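Long-range contacts in separin (PDB 5U1T), which cleaves the MCD1/SCC1 subunit of cohesin as a caspase-like cysteine protease, allowing chromosomes to segregate at the onset of anaphase: residues E717-I721 with V735-N739; C812-S816 with Y842-Q848; K406-L411 with F441-Q446. One frame throughout, in Å; residues are numbered along the deposited sequence.

The three contacts hold different pairs of elements in the helical part of the chain and follow one another along it: contact 3 closes first, then contact 1, then contact 2. Contact 2 is buried, and there two helices meet through a tyrosine ring and its hydroxyl bond to a glutamate. Contact 1 is partly buried and lays a loop over the helix that follows it, by aliphatic side chains set against loop carbonyls and by an asparagine amide. Contact 3 is also partly buried, with a leucine inside and an exposed lysine and glutamine at its margin. The centres of contacts 2 and 3 are about 69 Å apart, and none of the three touches another.

Contact 1 of 3, residues E717-I721 with V735-N739; sequences ELFDI and VILLN
The carbonyl oxygen of E717 rests on V735, 3.5 Å from CG2, while the E717 carboxylate leads away from the helix, a suitable direction for a charged group at a partly exposed position. L718, next along, gives both backbone and side chain. Its O lies 3.6 Å from V735 CG1, and its CB packs 4.0 Å from L738 CD2. Both leucines also touch L684 of helix 680-689, so buried aliphatic residues suit these places. This is a loop folding back on the helix it leads into: the chain leaves helix 700-714, passes through a 3-10 segment that takes in E717 and L718, and lies across helix 729-752 before entering it. At F719 the CB points away from the helix, yet the ring atom CD2 lies close to the amide of N739, with the two planes 84° apart. That amide lies between the F719 ring, the L718 carbonyl and I721 CG2, and an alanine at N739 would probably open a gap among the three and leave the L718 oxygen without this polar neighbour. D720 turns its carboxylate away, where OD2 accepts a hydrogen bond from the backbone N of H725, an acid thus serving the loop itself. I721 completes the contact. Its CG1 stands between the backbone N and the carbonyl carbon (chi1 46°) and leads away from the helix, which leaves CG2 to face it; the side chain also touches F1098. CG2 meets N739 CB at 4.1 Å, V735 CG1 at 4.4 Å and I736 CG1 at 4.5 Å.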
ATOM      1  N   GLU A 717      -9.381   2.454 -17.923  1.00 68.79           N
ATOM      2  CA  GLU A 717      -8.587   3.470 -17.257  1.00 77.38           C
ATOM      3  C   GLU A 717      -8.133   2.995 -15.877  1.00 73.18           C
ATOM      4  O   GLU A 717      -7.331   3.662 -15.222  1.00 70.92           O
ATOM      5  CB  GLU A 717      -9.362   4.798 -17.153  1.00 76.76           C
ATOM      6  CG  GLU A 717     -10.712   4.694 -16.453  1.00 78.43           C
ATOM      7  CD  GLU A 717     -11.882   4.360 -17.395  1.00 83.94           C
ATOM      8  OE1 GLU A 717     -11.762   3.425 -18.221  1.00 84.16           O
ATOM      9  OE2 GLU A 717     -12.940   5.031 -17.302  1.00 90.07           O
ATOM     10  N   LEU A 718      -8.628   1.838 -15.441  1.00 69.13           N
ATOM     11  CA  LEU A 718      -8.144   1.229 -14.204  1.00 66.11           C
ATOM     12  C   LEU A 718      -6.748   0.695 -14.432  1.00 64.01           C
ATOM     13  O   LEU A 718      -6.029   0.367 -13.495  1.00 62.39           O
ATOM     14  CB  LEU A 718      -9.058   0.096 -13.731  1.00 66.04           C
ATOM     15  CG  LEU A 718     -10.432   0.442 -13.170  1.00 65.10           C
ATOM     16  CD1 LEU A 718     -11.103  -0.801 -12.636  1.00 58.48           C
ATOM     17  CD2 LEU A 718     -10.300   1.500 -12.092  1.00 65.41           C
ATOM     18  N   PHE A 719      -6.376   0.613 -15.703  1.00 67.22           N
ATOM     19  CA  PHE A 719      -5.123  -0.005 -16.093  1.00 62.36           C
ATOM     20  C   PHE A 719      -4.306   0.921 -16.979  1.00 68.45           C
ATOM     21  O   PHE A 719      -3.492   0.463 -17.778  1.00 66.65           O
ATOM     22  CB  PHE A 719      -5.399  -1.322 -16.809  1.00 57.57           C
ATOM     23  CG  PHE A 719      -6.285  -2.256 -16.028  1.00 63.53           C
ATOM     24  CD1 PHE A 719      -7.669  -2.188 -16.143  1.00 64.83           C
ATOM     25  CD2 PHE A 719      -5.736  -3.194 -15.168  1.00 56.30           C
ATOM     26  CE1 PHE A 719      -8.484  -3.035 -15.415  1.00 64.46           C
ATOM     27  CE2 PHE A 719      -6.546  -4.048 -14.449  1.00 62.19           C
ATOM     28  CZ  PHE A 719      -7.922  -3.965 -14.572  1.00 65.96           C
ATOM     29  N   ASP A 720      -4.531   2.226 -16.839  1.00 71.35           N
ATOM     30  CA  ASP A 720      -3.774   3.203 -17.605  1.00 70.26           C
ATOM     31  C   ASP A 720      -2.604   3.718 -16.793  1.00 68.82           C
ATOM     32  O   ASP A 720      -2.593   4.862 -16.348  1.00 69.30           O
ATOM     33  CB  ASP A 720      -4.654   4.362 -18.035  1.00 74.95           C
ATOM     34  CG  ASP A 720      -3.954   5.283 -19.002  1.00 78.52           C
ATOM     35  OD1 ASP A 720      -2.939   4.853 -19.604  1.00 80.26           O
ATOM     36  OD2 ASP A 720      -4.425   6.427 -19.163  1.00 79.51           O
ATOM     37  N   ILE A 721      -1.613   2.854 -16.619  1.00 69.23           N
ATOM     38  CA  ILE A 721      -0.469   3.159 -15.777  1.00 71.84           C
ATOM     39  C   ILE A 721       0.490   4.131 -16.455  1.00 72.10           C
ATOM     40  O   ILE A 721       1.441   4.607 -15.833  1.00 71.44           O
ATOM     41  CB  ILE A 721       0.281   1.876 -15.381  1.00 67.50           C
ATOM     42  CG1 ILE A 721       0.487   0.973 -16.596  1.00 64.59           C
ATOM     43  CG2 ILE A 721      -0.497   1.130 -14.328  1.00 64.43           C
ATOM     44  CD1 ILE A 721       1.884   1.006 -17.155  1.00 72.42           C
ATOM     45  N   VAL A 735      -4.429   4.644  -9.412  1.00 65.01           N
ATOM     46  CA  VAL A 735      -4.444   3.620 -10.462  1.00 62.99           C
ATOM     47  C   VAL A 735      -3.196   2.721 -10.379  1.00 59.77           C
ATOM     48  O   VAL A 735      -3.295   1.492 -10.407  1.00 55.06           O
ATOM     49  CB  VAL A 735      -4.547   4.271 -11.881  1.00 63.18           C
ATOM     50  CG1 VAL A 735      -4.082   3.327 -12.967  1.00 63.40           C
ATOM     51  CG2 VAL A 735      -5.972   4.731 -12.163  1.00 64.55           C
ATOM     52  N   ILE A 736      -2.026   3.337 -10.268  1.00 61.05           N
ATOM     53  CA  ILE A 736      -0.789   2.588 -10.185  1.00 60.29           C
ATOM     54  C   ILE A 736      -0.819   1.706  -8.952  1.00 60.97           C
ATOM     55  O   ILE A 736      -0.443   0.546  -9.012  1.00 60.35           O
ATOM     56  CB  ILE A 736       0.443   3.510 -10.141  1.00 61.44           C
ATOM     57  CG1 ILE A 736       0.501   4.388 -11.391  1.00 63.29           C
ATOM     58  CG2 ILE A 736       1.708   2.696 -10.066  1.00 56.88           C
ATOM     59  CD1 ILE A 736       1.712   5.317 -11.422  1.00 69.71           C
ATOM     60  N   LEU A 737      -1.290   2.255  -7.836  1.00 62.46           N
ATOM     61  CA  LEU A 737      -1.423   1.475  -6.607  1.00 58.61           C
ATOM     62  C   LEU A 737      -2.358   0.276  -6.784  1.00 55.99           C
ATOM     63  O   LEU A 737      -2.121  -0.777  -6.200  1.00 57.27           O
ATOM     64  CB  LEU A 737      -1.923   2.348  -5.458  1.00 56.90           C
ATOM     65  CG  LEU A 737      -0.960   3.409  -4.932  1.00 60.71           C
ATOM     66  CD1 LEU A 737      -1.680   4.322  -3.951  1.00 60.21           C
ATOM     67  CD2 LEU A 737       0.263   2.786  -4.288  1.00 57.64           C
ATOM     68  N   LEU A 738      -3.417   0.437  -7.578  1.00 56.90           N
ATOM     69  CA  LEU A 738      -4.335  -0.668  -7.841  1.00 59.28           C
ATOM     70  C   LEU A 738      -3.593  -1.808  -8.524  1.00 62.76           C
ATOM     71  O   LEU A 738      -3.729  -2.978  -8.152  1.00 58.88           O
ATOM     72  CB  LEU A 738      -5.514  -0.222  -8.713  1.00 51.57           C
ATOM     73  CG  LEU A 738      -6.459  -1.352  -9.120  1.00 48.54           C
ATOM     74  CD1 LEU A 738      -7.344  -1.747  -7.960  1.00 50.34           C
ATOM     75  CD2 LEU A 738      -7.274  -0.992 -10.340  1.00 52.22           C
ATOM     76  N   ASN A 739      -2.810  -1.449  -9.535  1.00 58.31           N
ATOM     77  CA  ASN A 739      -2.106  -2.430 -10.336  1.00 59.46           C
ATOM     78  C   ASN A 739      -0.966  -3.052  -9.549  1.00 61.63           C
ATOM     79  O   ASN A 739      -0.599  -4.187  -9.786  1.00 63.75           O
ATOM     80  CB  ASN A 739      -1.601  -1.800 -11.633  1.00 56.73           C
ATOM     81  CG  ASN A 739      -2.719  -1.591 -12.659  1.00 60.05           C
ATOM     82  OD1 ASN A 739      -3.460  -0.608 -12.592  1.00 65.13           O
ATOM     83  ND2 ASN A 739      -2.829  -2.500 -13.620  1.00 55.72           N
TER

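Contact 2 of 3, residues C812-S816 with Y842-Q848; sequences CEFYS and YYMITEQ
Y842 reaches from helix 829-845 to C812, E813 and S816 on helix 809-825, bridging the two antiparallel arms of a helical hairpin. CB points at the neighbouring helix, and with CG anti to the backbone N (chi1 168°) the ring continues across the interface. Along one side CD2 lies 4.0 Å from S816 CB, and CE2 comes 3.5 Å from S816 OG; serine is small enough to leave room for the ring. On the other side CE1 packs 3.4 Å from C812 CB. The cysteine sulfur adds an oblique sulfur-aromatic contact, SG being 5.3 Å from the ring centroid, and T846 OG1 stands over one face of the ring near its rim. At the tip, OH donates a hydrogen bond to E813 OE1, which satisfies a polar group at the end of a buried side chain. E813 bends at chi2 (-57°) to bring its carboxylate there, and the E813 side chain also touches Y1505 in a loop. Near by, a Schellman motif at E847 ends helix 829-845, and Q848, the N-cap of helix 849-863, turns its amide toward the same carboxylate. E813 OE1 meets the Y842 ring at its edge, in plane, with the carboxylate only 20° from the ring plane.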
ATOM      1  N   CYS A 812      17.462 -14.591  -0.584  1.00 63.33           N
ATOM      2  CA  CYS A 812      16.823 -14.215   0.659  1.00 57.63           C
ATOM      3  C   CYS A 812      17.688 -13.223   1.406  1.00 60.77           C
ATOM      4  O   CYS A 812      17.197 -12.226   1.945  1.00 54.88           O
ATOM      5  CB  CYS A 812      16.548 -15.449   1.516  1.00 56.72           C
ATOM      6  SG  CYS A 812      15.080 -16.360   1.002  1.00 55.51           S
ATOM      7  N   GLU A 813      18.985 -13.502   1.427  1.00 59.36           N
ATOM      8  CA  GLU A 813      19.922 -12.587   2.044  1.00 61.36           C
ATOM      9  C   GLU A 813      19.836 -11.233   1.373  1.00 62.59           C
ATOM     10  O   GLU A 813      19.848 -10.211   2.046  1.00 65.15           O
ATOM     11  CB  GLU A 813      21.343 -13.122   1.964  1.00 59.64           C
ATOM     12  CG  GLU A 813      21.658 -14.173   2.994  1.00 60.36           C
ATOM     13  CD  GLU A 813      21.429 -13.698   4.419  1.00 59.86           C
ATOM     14  OE1 GLU A 813      20.405 -14.081   5.018  1.00 54.74           O
ATOM     15  OE2 GLU A 813      22.282 -12.955   4.951  1.00 64.76           O
ATOM     16  N   PHE A 814      19.735 -11.222   0.047  1.00 61.66           N
ATOM     17  CA  PHE A 814      19.732  -9.962  -0.682  1.00 65.09           C
ATOM     18  C   PHE A 814      18.514  -9.123  -0.314  1.00 67.34           C
ATOM     19  O   PHE A 814      18.619  -7.929   0.003  1.00 58.43           O
ATOM     20  CB  PHE A 814      19.755 -10.204  -2.189  1.00 64.72           C
ATOM     21  CG  PHE A 814      19.740  -8.937  -2.996  1.00 64.84           C
ATOM     22  CD1 PHE A 814      18.532  -8.335  -3.358  1.00 65.64           C
ATOM     23  CD2 PHE A 814      20.925  -8.336  -3.384  1.00 63.38           C
ATOM     24  CE1 PHE A 814      18.511  -7.147  -4.100  1.00 68.97           C
ATOM     25  CE2 PHE A 814      20.910  -7.158  -4.128  1.00 66.78           C
ATOM     26  CZ  PHE A 814      19.699  -6.562  -4.483  1.00 65.75           C
ATOM     27  N   TYR A 815      17.353  -9.767  -0.369  1.00 64.93           N
ATOM     28  CA  TYR A 815      16.101  -9.082  -0.147  1.00 59.88           C
ATOM     29  C   TYR A 815      15.956  -8.661   1.301  1.00 58.62           C
ATOM     30  O   TYR A 815      15.552  -7.539   1.586  1.00 54.74           O
ATOM     31  CB  TYR A 815      14.958  -9.974  -0.592  1.00 52.03           C
ATOM     32  CG  TYR A 815      14.818  -9.940  -2.079  1.00 57.12           C
ATOM     33  CD1 TYR A 815      14.723  -8.733  -2.740  1.00 64.29           C
ATOM     34  CD2 TYR A 815      14.822 -11.101  -2.838  1.00 66.65           C
ATOM     35  CE1 TYR A 815      14.600  -8.677  -4.106  1.00 65.93           C
ATOM     36  CE2 TYR A 815      14.704 -11.053  -4.222  1.00 65.05           C
ATOM     37  CZ  TYR A 815      14.596  -9.830  -4.843  1.00 65.99           C
ATOM     38  OH  TYR A 815      14.477  -9.743  -6.210  1.00 74.58           O
ATOM     39  N   SER A 816      16.323  -9.555   2.209  1.00 58.90           N
ATOM     40  CA  SER A 816      16.185  -9.274   3.629  1.00 62.64           C
ATOM     41  C   SER A 816      17.068  -8.093   3.979  1.00 58.27           C
ATOM     42  O   SER A 816      16.694  -7.245   4.788  1.00 59.92           O
ATOM     43  CB  SER A 816      16.531 -10.503   4.492  1.00 60.22           C
ATOM     44  OG  SER A 816      17.927 -10.664   4.658  1.00 62.59           O
ATOM     45  N   TYR A 842      12.696 -15.002   9.666  1.00 54.95           N
ATOM     46  CA  TYR A 842      13.647 -15.339   8.630  1.00 55.44           C
ATOM     47  C   TYR A 842      14.996 -15.723   9.245  1.00 58.14           C
ATOM     48  O   TYR A 842      15.661 -16.626   8.764  1.00 55.51           O
ATOM     49  CB  TYR A 842      13.812 -14.179   7.643  1.00 52.26           C
ATOM     50  CG  TYR A 842      14.989 -14.378   6.728  1.00 55.68           C
ATOM     51  CD1 TYR A 842      14.953 -15.348   5.734  1.00 55.50           C
ATOM     52  CD2 TYR A 842      16.153 -13.626   6.882  1.00 53.74           C
ATOM     53  CE1 TYR A 842      16.026 -15.550   4.909  1.00 52.79           C
ATOM     54  CE2 TYR A 842      17.225 -13.824   6.066  1.00 52.66           C
ATOM     55  CZ  TYR A 842      17.155 -14.789   5.079  1.00 53.33           C
ATOM     56  OH  TYR A 842      18.219 -15.000   4.249  1.00 60.76           O
ATOM     57  N   TYR A 843      15.387 -15.038  10.313  1.00 59.18           N
ATOM     58  CA  TYR A 843      16.671 -15.301  10.948  1.00 57.59           C
ATOM     59  C   TYR A 843      16.610 -16.612  11.692  1.00 56.01           C
ATOM     60  O   TYR A 843      17.628 -17.266  11.891  1.00 61.11           O
ATOM     61  CB  TYR A 843      17.075 -14.143  11.874  1.00 51.80           C
ATOM     62  CG  TYR A 843      17.493 -12.939  11.071  1.00 56.72           C
ATOM     63  CD1 TYR A 843      18.190 -13.103   9.875  1.00 64.37           C
ATOM     64  CD2 TYR A 843      17.172 -11.646  11.466  1.00 60.27           C
ATOM     65  CE1 TYR A 843      18.574 -12.028   9.109  1.00 58.96           C
ATOM     66  CE2 TYR A 843      17.560 -10.549  10.692  1.00 60.45           C
ATOM     67  CZ  TYR A 843      18.259 -10.756   9.517  1.00 58.62           C
ATOM     68  OH  TYR A 843      18.646  -9.702   8.720  1.00 66.29           O
ATOM     69  N   MET A 844      15.409 -17.014  12.067  1.00 52.81           N
ATOM     70  CA  MET A 844      15.203 -18.325  12.660  1.00 54.41           C
ATOM     71  C   MET A 844      15.413 -19.421  11.620  1.00 53.98           C
ATOM     72  O   MET A 844      16.170 -20.340  11.844  1.00 54.48           O
ATOM     73  CB  MET A 844      13.809 -18.432  13.260  1.00 52.09           C
ATOM     74  CG  MET A 844      13.734 -18.081  14.727  1.00 57.73           C
ATOM     75  SD  MET A 844      12.146 -18.617  15.437  1.00 76.12           S
ATOM     76  CE  MET A 844      11.763 -20.063  14.422  1.00 68.29           C
ATOM     77  N   ILE A 845      14.734 -19.310  10.488  1.00 53.32           N
ATOM     78  CA  ILE A 845      14.882 -20.246   9.387  1.00 52.59           C
ATOM     79  C   ILE A 845      16.338 -20.387   8.915  1.00 55.93           C
ATOM     80  O   ILE A 845      16.810 -21.491   8.693  1.00 55.01           O
ATOM     81  CB  ILE A 845      13.991 -19.826   8.191  1.00 53.65           C
ATOM     82  CG1 ILE A 845      12.529 -19.779   8.616  1.00 51.73           C
ATOM     83  CG2 ILE A 845      14.159 -20.774   6.999  1.00 52.38           C
ATOM     84  CD1 ILE A 845      11.584 -19.420   7.490  1.00 55.36           C
ATOM     85  N   THR A 846      17.058 -19.282   8.768  1.00 52.49           N
ATOM     86  CA  THR A 846      18.441 -19.368   8.311  1.00 60.21           C
ATOM     87  C   THR A 846      19.394 -19.567   9.493  1.00 60.04           C
ATOM     88  O   THR A 846      20.615 -19.623   9.328  1.00 54.81           O
ATOM     89  CB  THR A 846      18.859 -18.125   7.525  1.00 55.68           C
ATOM     90  OG1 THR A 846      18.524 -16.964   8.283  1.00 53.52           O
ATOM     91  CG2 THR A 846      18.145 -18.076   6.201  1.00 54.09           C
ATOM     92  N   GLU A 847      18.816 -19.652  10.683  1.00 57.74           N
ATOM     93  CA  GLU A 847      19.563 -19.978  11.883  1.00 61.34           C
ATOM     94  C   GLU A 847      20.676 -19.001  12.175  1.00 59.62           C
ATOM     95  O   GLU A 847      21.663 -19.364  12.792  1.00 60.98           O
ATOM     96  CB  GLU A 847      20.144 -21.386  11.781  1.00 58.31           C
ATOM     97  CG  GLU A 847      19.103 -22.487  11.851  1.00 63.02           C
ATOM     98  CD  GLU A 847      19.691 -23.881  11.601  1.00 66.38           C
ATOM     99  OE1 GLU A 847      18.907 -24.862  11.514  1.00 70.55           O
ATOM    100  OE2 GLU A 847      20.935 -23.997  11.489  1.00 70.15           O
ATOM    101  N   GLN A 848      20.525 -17.761  11.736  1.00 59.41           N
ATOM    102  CA  GLN A 848      21.509 -16.748  12.072  1.00 53.96           C
ATOM    103  C   GLN A 848      21.203 -16.260  13.469  1.00 60.78           C
ATOM    104  O   GLN A 848      20.633 -15.193  13.647  1.00 63.74           O
ATOM    105  CB  GLN A 848      21.476 -15.615  11.067  1.00 57.45           C
ATOM    106  CG  GLN A 848      21.228 -16.114   9.674  1.00 55.52           C
ATOM    107  CD  GLN A 848      21.354 -15.034   8.639  1.00 54.26           C
ATOM    108  OE1 GLN A 848      20.583 -14.982   7.679  1.00 55.50           O
ATOM    109  NE2 GLN A 848      22.341 -14.163   8.815  1.00 60.62           N
TER

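Contact 3 of 3, residues K406-L411 with F441-Q446; sequences KSHSFL and FISSAQ
A Schellman motif at K406 ends helix 388-404, and S407 at once N-caps helix 408-425; this tight link and the helix start after it pack against the C-terminal end of helix 431-444, with L411 meeting F441, S444 and A445. Positive phi at K406 turns the chain. S407 OG then accepts a hydrogen bond from F410 N, 3.0 Å long and nearly straight at 169°, as befits a small hydroxyl residue capping a helix start. One turn on, L411 carries the apolar packing. Its CG is anti to the backbone N (chi1 -176°), which sends both methyls toward the partner: CD1 lies 3.8 Å from F441 CB and also 3.8 Å from S444 OG, while CD2 sits 3.8 Å from A445 CB. The small A445 lets the chain approach closely as it leaves its helix. At the exposed margin Q446 leans across K406, though the placing of its amide is doubtful. Helix 448-458 packs alongside, its I454 touching both L411 and I442; S444 reaches F399 of helix 388-404 and an apolar side chain of another protein's chain.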
ATOM      1  N   LYS A 406     -13.232  46.881 -22.021  1.00 74.84           N
ATOM      2  CA  LYS A 406     -12.057  46.629 -21.217  1.00 75.50           C
ATOM      3  C   LYS A 406     -12.057  47.531 -19.975  1.00 72.86           C
ATOM      4  O   LYS A 406     -11.075  48.220 -19.709  1.00 71.22           O
ATOM      5  CB  LYS A 406     -10.779  46.839 -22.042  1.00 76.43           C
ATOM      6  CG  LYS A 406     -10.754  46.059 -23.358  1.00 77.26           C
ATOM      7  CD  LYS A 406      -9.334  45.879 -23.905  1.00 81.21           C
ATOM      8  CE  LYS A 406      -9.346  45.185 -25.264  1.00 84.37           C
ATOM      9  NZ  LYS A 406     -10.157  45.960 -26.274  1.00 90.04           N
ATOM     10  N   SER A 407     -13.141  47.487 -19.200  1.00 67.41           N
ATOM     11  CA  SER A 407     -13.321  48.386 -18.064  1.00 64.77           C
ATOM     12  C   SER A 407     -13.461  47.678 -16.743  1.00 67.44           C
ATOM     13  O   SER A 407     -14.392  46.908 -16.552  1.00 64.17           O
ATOM     14  CB  SER A 407     -14.558  49.256 -18.257  1.00 69.98           C
ATOM     15  OG  SER A 407     -15.017  49.749 -17.004  1.00 68.46           O
ATOM     16  N   HIS A 408     -12.573  47.975 -15.805  1.00 62.11           N
ATOM     17  CA  HIS A 408     -12.742  47.451 -14.462  1.00 59.07           C
ATOM     18  C   HIS A 408     -13.996  48.012 -13.779  1.00 64.86           C
ATOM     19  O   HIS A 408     -14.564  47.361 -12.892  1.00 66.74           O
ATOM     20  CB  HIS A 408     -11.517  47.745 -13.605  1.00 57.57           C
ATOM     21  CG  HIS A 408     -11.444  46.913 -12.364  1.00 67.15           C
ATOM     22  ND1 HIS A 408     -11.501  47.453 -11.098  1.00 61.60           N
ATOM     23  CD2 HIS A 408     -11.329  45.574 -12.197  1.00 66.03           C
ATOM     24  CE1 HIS A 408     -11.413  46.487 -10.203  1.00 58.48           C
ATOM     25  NE2 HIS A 408     -11.305  45.340 -10.844  1.00 66.86           N
ATOM     26  N   SER A 409     -14.421  49.211 -14.181  1.00 62.02           N
ATOM     27  CA  SER A 409     -15.592  49.831 -13.578  1.00 60.81           C
ATOM     28  C   SER A 409     -16.847  49.022 -13.841  1.00 63.65           C
ATOM     29  O   SER A 409     -17.608  48.731 -12.918  1.00 63.85           O
ATOM     30  CB  SER A 409     -15.776  51.254 -14.085  1.00 66.98           C
ATOM     31  OG  SER A 409     -14.713  52.066 -13.638  1.00 75.63           O
ATOM     32  N   PHE A 410     -17.063  48.642 -15.095  1.00 68.34           N
ATOM     33  CA  PHE A 410     -18.192  47.772 -15.414  1.00 68.39           C
ATOM     34  C   PHE A 410     -18.125  46.427 -14.691  1.00 64.70           C
ATOM     35  O   PHE A 410     -19.150  45.898 -14.267  1.00 63.05           O
ATOM     36  CB  PHE A 410     -18.285  47.553 -16.918  1.00 69.49           C
ATOM     37  CG  PHE A 410     -19.052  48.611 -17.621  1.00 69.72           C
ATOM     38  CD1 PHE A 410     -20.432  48.515 -17.742  1.00 73.64           C
ATOM     39  CD2 PHE A 410     -18.406  49.722 -18.144  1.00 71.40           C
ATOM     40  CE1 PHE A 410     -21.157  49.509 -18.392  1.00 80.14           C
ATOM     41  CE2 PHE A 410     -19.124  50.726 -18.798  1.00 71.01           C
ATOM     42  CZ  PHE A 410     -20.503  50.621 -18.920  1.00 75.71           C
ATOM     43  N   LEU A 411     -16.922  45.879 -14.541  1.00 66.45           N
ATOM     44  CA  LEU A 411     -16.776  44.569 -13.919  1.00 63.95           C
ATOM     45  C   LEU A 411     -17.100  44.677 -12.442  1.00 63.14           C
ATOM     46  O   LEU A 411     -17.798  43.825 -11.894  1.00 59.32           O
ATOM     47  CB  LEU A 411     -15.367  44.002 -14.120  1.00 62.03           C
ATOM     48  CG  LEU A 411     -15.164  42.589 -13.576  1.00 58.55           C
ATOM     49  CD1 LEU A 411     -16.120  41.641 -14.271  1.00 56.79           C
ATOM     50  CD2 LEU A 411     -13.725  42.130 -13.747  1.00 60.07           C
ATOM     51  N   PHE A 441     -15.770  36.263 -14.050  1.00 65.88           N
ATOM     52  CA  PHE A 441     -15.398  37.665 -13.775  1.00 59.57           C
ATOM     53  C   PHE A 441     -13.900  37.780 -13.504  1.00 63.06           C
ATOM     54  O   PHE A 441     -13.190  38.496 -14.211  1.00 65.39           O
ATOM     55  CB  PHE A 441     -16.152  38.250 -12.563  1.00 59.65           C
ATOM     56  CG  PHE A 441     -17.650  38.146 -12.649  1.00 59.91           C
ATOM     57  CD1 PHE A 441     -18.296  38.010 -13.868  1.00 57.33           C
ATOM     58  CD2 PHE A 441     -18.414  38.190 -11.495  1.00 57.98           C
ATOM     59  CE1 PHE A 441     -19.666  37.907 -13.926  1.00 55.19           C
ATOM     60  CE2 PHE A 441     -19.789  38.087 -11.553  1.00 59.79           C
ATOM     61  CZ  PHE A 441     -20.411  37.942 -12.769  1.00 58.30           C
ATOM     62  N   ILE A 442     -13.437  37.062 -12.475  1.00 65.19           N
ATOM     63  CA  ILE A 442     -12.049  37.139 -12.036  1.00 62.60           C
ATOM     64  C   ILE A 442     -11.124  36.904 -13.208  1.00 60.05           C
ATOM     65  O   ILE A 442     -10.197  37.673 -13.440  1.00 65.19           O
ATOM     66  CB  ILE A 442     -11.749  36.141 -10.914  1.00 58.74           C
ATOM     67  CG1 ILE A 442     -12.523  36.541  -9.663  1.00 54.26           C
ATOM     68  CG2 ILE A 442     -10.264  36.132 -10.602  1.00 56.71           C
ATOM     69  CD1 ILE A 442     -12.484  35.523  -8.567  1.00 61.99           C
ATOM     70  N   SER A 443     -11.420  35.871 -13.979  1.00 63.85           N
ATOM     71  CA  SER A 443     -10.688  35.595 -15.197  1.00 65.73           C
ATOM     72  C   SER A 443     -10.658  36.784 -16.153  1.00 64.36           C
ATOM     73  O   SER A 443      -9.671  36.988 -16.849  1.00 70.20           O
ATOM     74  CB  SER A 443     -11.297  34.390 -15.896  1.00 72.42           C
ATOM     75  OG  SER A 443     -11.193  33.244 -15.067  1.00 77.09           O
ATOM     76  N   SER A 444     -11.729  37.576 -16.182  1.00 68.07           N
ATOM     77  CA  SER A 444     -11.838  38.659 -17.151  1.00 63.85           C
ATOM     78  C   SER A 444     -11.150  39.944 -16.670  1.00 64.38           C
ATOM     79  O   SER A 444     -10.852  40.832 -17.476  1.00 65.23           O
ATOM     80  CB  SER A 444     -13.309  38.926 -17.478  1.00 65.20           C
ATOM     81  OG  SER A 444     -14.046  39.278 -16.319  1.00 67.03           O
ATOM     82  N   ALA A 445     -10.873  40.023 -15.368  1.00 63.99           N
ATOM     83  CA  ALA A 445     -10.267  41.216 -14.782  1.00 62.46           C
ATOM     84  C   ALA A 445      -8.900  41.516 -15.400  1.00 61.91           C
ATOM     85  O   ALA A 445      -8.130  40.598 -15.696  1.00 67.45           O
ATOM     86  CB  ALA A 445     -10.148  41.065 -13.274  1.00 58.14           C
ATOM     87  N   GLN A 446      -8.608  42.807 -15.550  1.00 61.20           N
ATOM     88  CA  GLN A 446      -7.484  43.313 -16.339  1.00 58.29           C
ATOM     89  C   GLN A 446      -6.089  43.232 -15.742  1.00 60.12           C
ATOM     90  O   GLN A 446      -5.117  43.531 -16.434  1.00 62.81           O
ATOM     91  CB  GLN A 446      -7.716  44.785 -16.660  1.00 68.57           C
ATOM     92  CG  GLN A 446      -9.145  45.141 -16.907  1.00 75.96           C
ATOM     93  CD  GLN A 446      -9.550  44.802 -18.314  1.00 79.01           C
ATOM     94  OE1 GLN A 446      -9.171  43.775 -18.863  1.00 78.13           O
ATOM     95  NE2 GLN A 446     -10.296  45.681 -18.917  1.00 83.20           N
TER